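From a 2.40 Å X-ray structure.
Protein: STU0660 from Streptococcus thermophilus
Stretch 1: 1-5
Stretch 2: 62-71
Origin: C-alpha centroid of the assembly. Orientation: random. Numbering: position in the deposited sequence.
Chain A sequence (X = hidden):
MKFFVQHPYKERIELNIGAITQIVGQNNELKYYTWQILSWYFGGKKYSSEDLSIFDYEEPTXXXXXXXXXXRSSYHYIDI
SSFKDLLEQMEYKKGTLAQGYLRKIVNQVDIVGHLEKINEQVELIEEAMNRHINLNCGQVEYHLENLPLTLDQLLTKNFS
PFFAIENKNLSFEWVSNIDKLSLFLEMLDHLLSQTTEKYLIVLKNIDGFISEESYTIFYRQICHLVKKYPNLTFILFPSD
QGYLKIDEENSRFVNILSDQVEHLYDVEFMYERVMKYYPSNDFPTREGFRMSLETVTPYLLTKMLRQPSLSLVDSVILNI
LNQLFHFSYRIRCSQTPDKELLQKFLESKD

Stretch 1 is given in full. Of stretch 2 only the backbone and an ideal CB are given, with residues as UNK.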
# COMPACT_ATOMS: atom_id res chain seq x y z
N MSE A 1 35.13 8.54 -27.52
CA MSE A 1 34.52 9.88 -27.32
C MSE A 1 34.89 10.47 -25.97
O MSE A 1 35.81 9.99 -25.31
CB MSE A 1 33.00 9.78 -27.42
CG MSE A 1 32.36 9.02 -26.29
SE MSE A 1 30.44 9.07 -26.45
CE MSE A 1 30.14 10.90 -25.89
N LYS A 2 34.17 11.50 -25.57
CA LYS A 2 34.45 12.16 -24.30
C LYS A 2 33.20 12.49 -23.50
O LYS A 2 32.15 12.79 -24.06
CB LYS A 2 35.24 13.45 -24.53
CG LYS A 2 36.68 13.23 -24.94
CD LYS A 2 37.37 14.56 -25.20
CE LYS A 2 38.82 14.36 -25.62
NZ LYS A 2 39.61 13.73 -24.54
N PHE A 3 33.32 12.39 -22.17
CA PHE A 3 32.24 12.74 -21.27
C PHE A 3 32.79 13.91 -20.47
O PHE A 3 33.90 13.84 -19.94
CB PHE A 3 31.91 11.61 -20.27
CG PHE A 3 31.15 10.44 -20.86
CD1 PHE A 3 30.53 10.53 -22.10
CD2 PHE A 3 31.04 9.25 -20.15
CE1 PHE A 3 29.81 9.45 -22.62
CE2 PHE A 3 30.33 8.17 -20.66
CZ PHE A 3 29.71 8.26 -21.90
N PHE A 4 32.03 15.00 -20.40
CA PHE A 4 32.45 16.13 -19.60
C PHE A 4 31.41 16.17 -18.49
O PHE A 4 30.32 16.72 -18.64
CB PHE A 4 32.46 17.40 -20.45
CG PHE A 4 33.69 17.53 -21.31
CD1 PHE A 4 34.91 17.89 -20.75
CD2 PHE A 4 33.63 17.22 -22.67
CE1 PHE A 4 36.06 17.95 -21.54
CE2 PHE A 4 34.78 17.28 -23.46
CZ PHE A 4 36.00 17.64 -22.89
N VAL A 5 31.76 15.53 -17.37
CA VAL A 5 30.86 15.40 -16.23
C VAL A 5 30.79 16.63 -15.36
O VAL A 5 31.82 17.17 -14.94
CB VAL A 5 31.27 14.19 -15.35
CG1 VAL A 5 30.23 13.96 -14.26
CG2 VAL A 5 31.42 12.96 -16.23
N UNK A 62 25.93 15.89 -18.61
CA UNK A 62 27.16 15.28 -19.13
C UNK A 62 27.27 15.67 -20.60
O UNK A 62 26.40 15.32 -21.41
CB UNK A 62 27.16 13.76 -18.96
N UNK A 63 28.34 16.38 -20.96
CA UNK A 63 28.53 16.84 -22.33
C UNK A 63 29.56 16.02 -23.10
O UNK A 63 30.43 15.39 -22.50
CB UNK A 63 28.95 18.31 -22.32
N UNK A 64 29.45 16.04 -24.43
CA UNK A 64 30.40 15.32 -25.27
C UNK A 64 31.47 16.30 -25.75
O UNK A 64 31.54 17.43 -25.29
CB UNK A 64 29.70 14.65 -26.45
N UNK A 65 32.31 15.86 -26.68
CA UNK A 65 33.39 16.69 -27.21
C UNK A 65 32.87 18.01 -27.74
O UNK A 65 33.41 19.07 -27.42
CB UNK A 65 34.14 15.95 -28.32
N UNK A 66 31.81 17.95 -28.54
CA UNK A 66 31.23 19.16 -29.12
C UNK A 66 30.54 20.01 -28.06
O UNK A 66 30.02 21.09 -28.37
CB UNK A 66 30.24 18.80 -30.22
N UNK A 67 30.55 19.54 -26.83
CA UNK A 67 29.91 20.25 -25.73
C UNK A 67 28.40 20.12 -25.78
O UNK A 67 27.67 20.95 -25.25
CB UNK A 67 30.30 21.73 -25.75
N UNK A 68 27.93 19.07 -26.44
CA UNK A 68 26.50 18.81 -26.53
C UNK A 68 26.10 17.87 -25.40
O UNK A 68 26.95 17.18 -24.82
CB UNK A 68 26.13 18.22 -27.89
N UNK A 69 24.81 17.84 -25.10
CA UNK A 69 24.32 16.99 -24.03
C UNK A 69 24.21 15.53 -24.45
O UNK A 69 23.65 15.22 -25.51
CB UNK A 69 22.96 17.49 -23.55
N UNK A 70 24.76 14.65 -23.63
CA UNK A 70 24.70 13.22 -23.88
C UNK A 70 23.42 12.74 -23.23
O UNK A 70 23.29 12.79 -22.02
CB UNK A 70 25.93 12.48 -23.34
N UNK A 71 22.46 12.29 -24.03
CA UNK A 71 21.18 11.83 -23.50
C UNK A 71 21.32 10.75 -22.44
O UNK A 71 22.13 9.83 -22.57
CB UNK A 71 20.31 11.31 -24.64

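Position 62 has extended backbone angles (-130/119) and pairs with Val5 in an antiparallel, non-hydrogen-bonded bridge. Its CB lies on the same sheet face as the side chain of Val5, 4.9 Å from Val5 CA and 5.4 Å from Phe3 CB, so apolar residues suit it, particularly the beta-branched ones that favour strands. The residue is Ile62; its CG2 packs 3.9 Å from Phe3 CB, and its CD1 reaches to 4.4 Å from Val5 CG2.

Position 63 is the hydrogen-bonded partner of Phe4: its N donates to Phe4 O (3.1 Å) and its O accepts from Phe4 N (2.7 Å). The CB shares a face with the Phe4 side chain, where many aliphatic residues would fit. The residue is Leu63, whose CB lies 4.1 Å from Phe4 CB.

At 64 the strand gives way to a type I turn running to 67. The CA contacts Lys2 O (3.3 Å) through its hydrogen, while CB points away overall but brushes Met1 CE, so stretch 1 sets only a loose limit. The first place of such a turn favours Asp, Asn, Ser or Thr, which can accept from backbone NH groups ahead. Asp64 does so: its OD1 receives a hydrogen bond from N of residue 68 (3.1 Å), and its CB still touches Met1 CE at 3.9 Å.

Position 65, with phi/psi of -54/-48, sets CB sideways, 4.7 Å from Lys2 CB. A long side chain could fold back along stretch 1; the backbone N of Lys2 lies in that direction, so a polar end would suit as well as an aliphatic stem. Glu65 bends back, packing CG 3.8 Å from Lys2 CB and bringing OE1 to 3.5 Å from Lys2 N.

Position 66 points away into space free of stretch 1; small or polar residues serve, and Ala66 makes no contact.

Position 67 has positive phi (75/24), which Gly or Asn tolerates most easily. Its CB has nothing of stretch 1 within 5.5 Å, yet the ring of Phe4, one face of which lies within reach of a long side chain, would reward a flat or cationic end. Arg67 adopts this left-handed conformation and lays its guanidinium over one face of that ring, CZ 3.8 Å from the Phe4 centroid, a stack with cation-pi character. A weak hydrogen bond from its NH1 to Glu65 O (3.3 Å) helps hold it.

Positions 68 and 69 are out of reach and leave the choice open; they are Glu68 and Ile69.

Position 70 points toward stretch 1, its CB 5.0 Å from Phe3 CE1 and 5.2 Å from Met1 CE, inviting a compact apolar residue. Val70 sets CG1 4.4 Å from Phe3 CE1 and CG2 4.3 Å from Met1 CE.

Position 71 has nothing of stretch 1 within 5.5 Å, so almost any residue would serve; it is Lys71.

Stretch 2 62-71: ILDEAREIVK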
# COMPACT_ATOMS: atom_id res chain seq x y z
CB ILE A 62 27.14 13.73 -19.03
CG1 ILE A 62 27.06 13.30 -17.56
CG2 ILE A 62 28.39 13.16 -19.69
CD1 ILE A 62 27.30 11.82 -17.34
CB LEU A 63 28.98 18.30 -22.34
CG LEU A 63 28.14 19.25 -21.47
CD1 LEU A 63 28.77 20.64 -21.48
CD2 LEU A 63 26.70 19.28 -21.97
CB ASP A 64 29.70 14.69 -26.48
CG ASP A 64 28.95 15.72 -27.31
OD1 ASP A 64 29.57 16.74 -27.70
OD2 ASP A 64 27.75 15.50 -27.59
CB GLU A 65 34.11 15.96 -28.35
CG GLU A 65 34.46 14.51 -28.07
CD GLU A 65 33.33 13.53 -28.42
OE1 GLU A 65 32.28 13.54 -27.75
OE2 GLU A 65 33.52 12.75 -29.39
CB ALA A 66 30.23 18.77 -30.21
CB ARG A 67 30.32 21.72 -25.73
CG ARG A 67 31.43 22.03 -24.74
CD ARG A 67 32.66 21.17 -24.97
NE ARG A 67 33.62 21.31 -23.88
CZ ARG A 67 34.88 20.90 -23.94
NH1 ARG A 67 35.35 20.33 -25.04
NH2 ARG A 67 35.67 21.08 -22.89
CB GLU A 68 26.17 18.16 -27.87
CG GLU A 68 26.49 19.02 -29.05
CD GLU A 68 25.29 19.25 -29.93
OE1 GLU A 68 24.26 19.75 -29.40
OE2 GLU A 68 25.36 18.93 -31.14
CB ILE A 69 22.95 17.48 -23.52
CG1 ILE A 69 23.14 18.80 -22.77
CG2 ILE A 69 22.34 16.44 -22.60
CD1 ILE A 69 21.85 19.37 -22.21
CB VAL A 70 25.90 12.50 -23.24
CG1 VAL A 70 25.84 11.01 -23.56
CG2 VAL A 70 27.19 13.11 -23.73
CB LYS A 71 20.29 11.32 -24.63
CG LYS A 71 19.93 12.37 -25.66
CD LYS A 71 18.94 11.80 -26.66
CE LYS A 71 18.62 12.81 -27.75
NZ LYS A 71 17.61 12.27 -28.71
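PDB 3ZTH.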